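Long-range contact in Na Glutathione S-transferase 1 (Necator americanus, PDB 2ON7), which probably conjugates reduced glutathione to electrophilic compounds: residues A[101-105]-A[120-125]. Sequence-based numbering, arbitrary orientation.
Sequences EIKSF and LKKEVL
Phe105, with chi1 t (170°), lays one ring face against Leu125, whose CG lies 3.7 Å from the ring centroid and 24° off the normal, a CH-pi contact. The ring also reaches the preceding turn of the partner helix, with Phe105 CD1 4.1 Å from Leu120 CB. Two helical segments meet here nearly antiparallel, at 166°, their axes approaching to 8.7 Å; Ile102 lies level with Leu125 (CA to CA 5.4 Å) and Phe105 with Leu120 (5.5 Å). Neither segment is a regular alpha-helix: 101-105 is kinked near Ser104 and Phe105, while 120-125 widens into a pi-type turn in which Leu125 N donates a hydrogen bond to Leu120 O (3.1 Å). No hydrogen bond crosses, so the pair illustrates how side-chain packing alone can join helices. Val124, chi1 t (173°), points across the interface, its CG1 3.3 Å from Glu101 O and 3.5 Å from Ser104 OG; Ile102 CD1 packs on Leu125 CD2 at 4.1 Å. Beyond the two segments, Glu101 is salt-bridged to Lys131 and Lys121 to Glu118, and Met167 of helix 155-168 touches both Phe105 and Leu125. Antiparallel pairing of helices 82-109 and 117-141 is characteristic of the all-helical C-terminal domain of the glutathione S-transferase fold.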
loop_
_atom_site.group_PDB
_atom_site.type_symbol
_atom_site.label_atom_id
_atom_site.label_comp_id
_atom_site.label_asym_id
_atom_site.label_seq_id
_atom_site.Cartn_x
_atom_site.Cartn_y
_atom_site.Cartn_z
ATOM N N GLU A 101 -2.193 -9.830 7.684
ATOM C CA GLU A 101 -2.886 -10.627 8.705
ATOM C C GLU A 101 -2.654 -12.117 8.529
ATOM O O GLU A 101 -2.442 -12.838 9.524
ATOM C CB GLU A 101 -4.388 -10.371 8.670
ATOM C CG GLU A 101 -4.863 -9.289 9.610
ATOM C CD GLU A 101 -6.127 -8.603 9.127
ATOM O OE1 GLU A 101 -6.330 -7.432 9.494
ATOM O OE2 GLU A 101 -6.904 -9.210 8.357
ATOM N N ILE A 102 -2.691 -12.578 7.272
ATOM C CA ILE A 102 -2.700 -14.028 6.981
ATOM C C ILE A 102 -1.346 -14.629 6.562
ATOM O O ILE A 102 -1.231 -15.825 6.410
ATOM C CB ILE A 102 -3.817 -14.412 5.947
ATOM C CG1 ILE A 102 -3.313 -14.274 4.512
ATOM C CG2 ILE A 102 -5.117 -13.582 6.206
ATOM C CD1 ILE A 102 -4.284 -14.790 3.453
ATOM N N LYS A 103 -0.356 -13.770 6.333
ATOM C CA LYS A 103 1.022 -14.158 6.002
ATOM C C LYS A 103 1.530 -15.444 6.718
ATOM O O LYS A 103 2.177 -16.278 6.105
ATOM C CB LYS A 103 1.951 -12.981 6.312
ATOM C CG LYS A 103 3.224 -12.952 5.521
ATOM C CD LYS A 103 3.852 -11.567 5.610
ATOM C CE LYS A 103 5.281 -11.588 5.073
ATOM N NZ LYS A 103 5.307 -11.985 3.625
ATOM N N SER A 104 1.223 -15.606 7.994
ATOM C CA SER A 104 1.547 -16.825 8.702
ATOM C C SER A 104 0.740 -18.078 8.287
ATOM O O SER A 104 1.257 -19.202 8.392
ATOM C CB SER A 104 1.427 -16.612 10.217
ATOM O OG SER A 104 0.077 -16.436 10.578
ATOM N N PHE A 105 -0.517 -17.915 7.874
ATOM C CA PHE A 105 -1.244 -19.056 7.333
ATOM C C PHE A 105 -0.713 -19.490 5.962
ATOM O O PHE A 105 -0.370 -20.653 5.772
ATOM C CB PHE A 105 -2.749 -18.820 7.233
ATOM C CG PHE A 105 -3.443 -19.896 6.464
ATOM C CD1 PHE A 105 -3.772 -21.110 7.091
ATOM C CD2 PHE A 105 -3.687 -19.747 5.098
ATOM C CE1 PHE A 105 -4.380 -22.146 6.374
ATOM C CE2 PHE A 105 -4.283 -20.767 4.371
ATOM C CZ PHE A 105 -4.633 -21.978 5.011
ATOM N N LEU A 120 -3.818 -22.807 12.274
ATOM C CA LEU A 120 -3.620 -21.504 11.628
ATOM C C LEU A 120 -4.785 -21.086 10.705
ATOM O O LEU A 120 -4.957 -19.904 10.442
ATOM C CB LEU A 120 -2.254 -21.414 10.910
ATOM C CG LEU A 120 -0.963 -21.513 11.754
ATOM C CD1 LEU A 120 0.226 -22.001 10.924
ATOM C CD2 LEU A 120 -0.640 -20.185 12.407
ATOM N N LYS A 121 -5.590 -22.036 10.239
ATOM C CA LYS A 121 -6.825 -21.703 9.538
ATOM C C LYS A 121 -7.823 -21.066 10.473
ATOM O O LYS A 121 -8.283 -19.950 10.217
ATOM C CB LYS A 121 -7.465 -22.920 8.885
ATOM C CG LYS A 121 -8.637 -22.583 7.956
ATOM C CD LYS A 121 -8.778 -23.623 6.865
ATOM C CE LYS A 121 -8.584 -25.013 7.429
ATOM N NZ LYS A 121 -9.036 -26.069 6.506
ATOM N N LYS A 122 -8.151 -21.789 11.541
ATOM C CA LYS A 122 -9.044 -21.321 12.605
ATOM C C LYS A 122 -8.696 -19.948 13.168
ATOM O O LYS A 122 -9.514 -19.027 13.074
ATOM C CB LYS A 122 -9.130 -22.337 13.744
ATOM C CG LYS A 122 -10.415 -23.136 13.702
ATOM C CD LYS A 122 -10.290 -24.500 14.392
ATOM C CE LYS A 122 -10.864 -25.597 13.493
ATOM N NZ LYS A 122 -10.261 -25.544 12.088
ATOM N N GLU A 123 -7.487 -19.819 13.723
ATOM C CA GLU A 123 -7.088 -18.642 14.505
ATOM C C GLU A 123 -6.577 -17.411 13.714
ATOM O O GLU A 123 -6.567 -16.292 14.246
ATOM C CB GLU A 123 -6.080 -19.047 15.599
ATOM C CG GLU A 123 -6.698 -19.837 16.789
ATOM C CD GLU A 123 -5.648 -20.388 17.755
ATOM O OE1 GLU A 123 -5.952 -20.507 18.965
ATOM O OE2 GLU A 123 -4.515 -20.696 17.310
ATOM N N VAL A 124 -6.187 -17.612 12.455
ATOM C CA VAL A 124 -5.550 -16.558 11.664
ATOM C C VAL A 124 -6.267 -16.306 10.323
ATOM O O VAL A 124 -6.776 -15.211 10.116
ATOM C CB VAL A 124 -3.986 -16.792 11.515
ATOM C CG1 VAL A 124 -3.356 -15.807 10.565
ATOM C CG2 VAL A 124 -3.289 -16.721 12.886
ATOM N N LEU A 125 -6.332 -17.294 9.428
ATOM C CA LEU A 125 -7.023 -17.125 8.122
ATOM C C LEU A 125 -8.548 -16.762 8.234
ATOM O O LEU A 125 -8.996 -15.784 7.645
ATOM C CB LEU A 125 -6.855 -18.390 7.251
ATOM C CG LEU A 125 -6.770 -18.444 5.713
ATOM C CD1 LEU A 125 -7.480 -19.700 5.197
ATOM C CD2 LEU A 125 -7.268 -17.199 4.963
#